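Local coordinates for specific mitochondrial acyl carrier protein (PDB 3CE7) that probably carries growing acyl chains on a phosphopantetheine arm during mitochondrial fatty acid biosynthesis, at residues A[62-67]-A[81-86]. Sequence-based numbering, arbitrary orientation.
Sequences EFVLDV and DNFQTL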
ATOM      1  N   GLU A  62       2.915  -9.211  -0.672  1.00 18.04           N
ATOM      2  CA  GLU A  62       1.483  -9.540  -0.667  1.00 18.13           C
ATOM      3  C   GLU A  62       0.597  -8.313  -0.866  1.00 18.16           C
ATOM      4  O   GLU A  62      -0.389  -8.340  -1.622  1.00 18.78           O
ATOM      5  CB  GLU A  62       1.123 -10.241   0.637  1.00 18.20           C
ATOM      6  CG  GLU A  62       1.737 -11.625   0.755  1.00 19.19           C
ATOM      7  CD  GLU A  62       1.561 -12.248   2.122  1.00 21.21           C
ATOM      8  OE1 GLU A  62       1.318 -11.508   3.108  1.00 22.58           O
ATOM      9  OE2 GLU A  62       1.699 -13.488   2.211  1.00 19.45           O
ATOM     10  N   PHE A  63       0.957  -7.228  -0.185  1.00 17.44           N
ATOM     11  CA  PHE A  63       0.175  -5.997  -0.269  1.00 16.99           C
ATOM     12  C   PHE A  63       0.241  -5.391  -1.670  1.00 17.36           C
ATOM     13  O   PHE A  63      -0.773  -4.959  -2.214  1.00 17.69           O
ATOM     14  CB  PHE A  63       0.625  -4.974   0.775  1.00 17.35           C
ATOM     15  CG  PHE A  63      -0.329  -3.839   0.936  1.00 16.48           C
ATOM     16  CD1 PHE A  63      -1.544  -4.021   1.603  1.00 16.64           C
ATOM     17  CD2 PHE A  63      -0.032  -2.582   0.410  1.00 17.21           C
ATOM     18  CE1 PHE A  63      -2.461  -2.981   1.735  1.00 16.66           C
ATOM     19  CE2 PHE A  63      -0.944  -1.529   0.550  1.00 17.19           C
ATOM     20  CZ  PHE A  63      -2.165  -1.728   1.206  1.00 16.51           C
ATOM     21  N   VAL A  64       1.429  -5.397  -2.261  1.00 17.50           N
ATOM     22  CA  VAL A  64       1.598  -4.914  -3.629  1.00 18.35           C
ATOM     23  C   VAL A  64       0.740  -5.726  -4.605  1.00 18.24           C
ATOM     24  O   VAL A  64       0.095  -5.157  -5.476  1.00 18.55           O
ATOM     25  CB  VAL A  64       3.080  -4.938  -4.044  1.00 18.13           C
ATOM     26  CG1 VAL A  64       3.238  -4.790  -5.553  1.00 20.06           C
ATOM     27  CG2 VAL A  64       3.856  -3.846  -3.297  1.00 19.04           C
ATOM     28  N   LEU A  65       0.721  -7.050  -4.451  1.00 18.53           N
ATOM     29  CA  LEU A  65      -0.134  -7.879  -5.308  1.00 19.26           C
ATOM     30  C   LEU A  65      -1.606  -7.497  -5.164  1.00 19.16           C
ATOM     31  O   LEU A  65      -2.332  -7.364  -6.164  1.00 19.50           O
ATOM     32  CB  LEU A  65       0.083  -9.367  -5.007  1.00 19.72           C
ATOM     33  CG  LEU A  65       1.383  -9.915  -5.606  1.00 21.63           C
ATOM     34  CD1 LEU A  65       1.832 -11.200  -4.927  1.00 24.52           C
ATOM     35  CD2 LEU A  65       1.286 -10.129  -7.126  1.00 23.86           C
ATOM     36  N   ASP A  66      -2.043  -7.286  -3.925  1.00 18.58           N
ATOM     37  CA  ASP A  66      -3.415  -6.861  -3.647  1.00 19.18           C
ATOM     38  C   ASP A  66      -3.734  -5.538  -4.350  1.00 18.99           C
ATOM     39  O   ASP A  66      -4.819  -5.357  -4.916  1.00 19.34           O
ATOM     40  CB  ASP A  66      -3.626  -6.684  -2.140  1.00 19.22           C
ATOM     41  CG  ASP A  66      -3.700  -8.005  -1.385  1.00 20.87           C
ATOM     42  OD1 ASP A  66      -3.554  -9.092  -1.995  1.00 22.19           O
ATOM     43  OD2 ASP A  66      -3.914  -7.938  -0.161  1.00 22.84           O
ATOM     44  N   VAL A  67      -2.789  -4.604  -4.280  1.00 18.67           N
ATOM     45  CA  VAL A  67      -2.935  -3.289  -4.906  1.00 18.54           C
ATOM     46  C   VAL A  67      -2.972  -3.389  -6.429  1.00 19.35           C
ATOM     47  O   VAL A  67      -3.784  -2.726  -7.083  1.00 19.32           O
ATOM     48  CB  VAL A  67      -1.808  -2.326  -4.454  1.00 18.64           C
ATOM     49  CG1 VAL A  67      -1.783  -1.054  -5.325  1.00 19.11           C
ATOM     50  CG2 VAL A  67      -1.987  -1.988  -2.996  1.00 17.66           C
ATOM     51  N   ASP A  81      10.417  -3.115  -3.972  1.00 23.31           N
ATOM     52  CA  ASP A  81      11.499  -3.338  -3.020  1.00 23.64           C
ATOM     53  C   ASP A  81      11.889  -2.076  -2.267  1.00 23.35           C
ATOM     54  O   ASP A  81      12.556  -2.157  -1.235  1.00 24.15           O
ATOM     55  CB  ASP A  81      12.723  -3.925  -3.721  1.00 24.44           C
ATOM     56  CG  ASP A  81      12.478  -5.334  -4.227  1.00 27.01           C
ATOM     57  OD1 ASP A  81      11.523  -5.995  -3.761  1.00 30.63           O
ATOM     58  OD2 ASP A  81      13.250  -5.784  -5.098  1.00 31.15           O
ATOM     59  N   ASN A  82      11.464  -0.918  -2.776  1.00 22.14           N
ATOM     60  CA  ASN A  82      11.805   0.351  -2.138  1.00 21.57           C
ATOM     61  C   ASN A  82      10.644   1.077  -1.449  1.00 20.66           C
ATOM     62  O   ASN A  82      10.822   2.178  -0.926  1.00 21.05           O
ATOM     63  CB  ASN A  82      12.506   1.271  -3.140  1.00 22.22           C
ATOM     64  CG  ASN A  82      13.946   0.868  -3.384  1.00 23.43           C
ATOM     65  OD1 ASN A  82      14.834   1.165  -2.576  1.00 26.61           O
ATOM     66  ND2 ASN A  82      14.187   0.184  -4.495  1.00 25.36           N
ATOM     67  N   PHE A  83       9.463   0.459  -1.432  1.00 19.48           N
ATOM     68  CA  PHE A  83       8.325   1.036  -0.708  1.00 18.93           C
ATOM     69  C   PHE A  83       8.567   0.961   0.796  1.00 18.83           C
ATOM     70  O   PHE A  83       8.943  -0.105   1.317  1.00 20.14           O
ATOM     71  CB  PHE A  83       7.035   0.266  -0.991  1.00 18.46           C
ATOM     72  CG  PHE A  83       6.369   0.602  -2.309  1.00 17.42           C
ATOM     73  CD1 PHE A  83       6.411   1.889  -2.861  1.00 17.41           C
ATOM     74  CD2 PHE A  83       5.653  -0.387  -2.977  1.00 15.97           C
ATOM     75  CE1 PHE A  83       5.778   2.166  -4.073  1.00 17.27           C
ATOM     76  CE2 PHE A  83       5.005  -0.119  -4.183  1.00 16.03           C
ATOM     77  CZ  PHE A  83       5.057   1.156  -4.733  1.00 17.59           C
ATOM     78  N   GLN A  84       8.316   2.068   1.494  1.00 18.42           N
ATOM     79  CA  GLN A  84       8.393   2.096   2.954  1.00 18.48           C
ATOM     80  C   GLN A  84       7.102   2.552   3.634  1.00 18.13           C
ATOM     81  O   GLN A  84       6.877   2.243   4.809  1.00 18.36           O
ATOM     82  CB  GLN A  84       9.555   2.965   3.427  1.00 18.74           C
ATOM     83  CG  GLN A  84      10.912   2.427   3.046  1.00 21.90           C
ATOM     84  CD  GLN A  84      12.009   3.333   3.531  1.00 26.44           C
ATOM     85  OE1 GLN A  84      12.331   4.343   2.893  1.00 28.65           O
ATOM     86  NE2 GLN A  84      12.589   2.992   4.680  1.00 28.60           N
ATOM     87  N   THR A  85       6.260   3.287   2.901  1.00 17.32           N
ATOM     88  CA  THR A  85       5.007   3.819   3.461  1.00 16.99           C
ATOM     89  C   THR A  85       3.835   3.642   2.503  1.00 16.25           C
ATOM     90  O   THR A  85       4.023   3.465   1.283  1.00 16.61           O
ATOM     91  CB  THR A  85       5.094   5.337   3.772  1.00 17.15           C
ATOM     92  OG1 THR A  85       5.105   6.086   2.541  1.00 17.54           O
ATOM     93  CG2 THR A  85       6.330   5.666   4.619  1.00 18.19           C
ATOM     94  N   LEU A  86       2.623   3.693   3.051  1.00 15.66           N
ATOM     95  CA  LEU A  86       1.423   3.618   2.209  1.00 15.53           C
ATOM     96  C   LEU A  86       1.276   4.833   1.297  1.00 15.16           C
ATOM     97  O   LEU A  86       0.751   4.708   0.194  1.00 15.74           O
ATOM     98  CB  LEU A  86       0.160   3.491   3.053  1.00 15.89           C
ATOM     99  CG  LEU A  86       0.049   2.219   3.885  1.00 15.58           C
ATOM    100  CD1 LEU A  86      -1.186   2.364   4.724  1.00 15.83           C
ATOM    101  CD2 LEU A  86       0.004   0.956   2.993  1.00 15.79           C
TER
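The ring of Phe-83 takes Val-64 at its edge: methyl CG2 lies close to the ring plane, 3.9 Å from CD2 and 4.0 Å from CE2. The other ring, that of Phe-63, receives a methyl obliquely, with CD2 of Leu-86 3.6 Å from CE2 and 3.9 Å from CZ. Here the two side chains run at about a right angle to each other. No hydrogen bond joins the segments; all four touching residues are buried and apolar, and their side chains must bridge the gap. The CA atoms of Phe-63 and Leu-86 are 10.0 Å apart, a distance that suits phenylalanine: with CG trans to the backbone N (chi1 -167°), Phe-63 extends far enough from the helix for its distal carbons to reach Leu-86. Leucine's extra carbon beyond CB lets methyl CD2 reach back to that ring, although its CB does not point there. Between Val-64 and Phe-83 the CA atoms are 9.4 Å apart; the long Phe-83 spans most of this, and valine's short, beta-branched side chain sets CG2 against its edge. Beyond the two segments, Phe-63 also packs edge-to-face with Phe-31. Thr-85 is the N-cap of helix 86-98, which places Leu-86 at the helix start. The contact thus joins helix 57-71 to the loop after helix 77-80, in the hydrophobic core of the acyl carrier helical bundle, where Ile-24 and Met-27 of helix 17-29 meet Phe-63, and Ile-89 of helix 86-98 touches both phenylalanines.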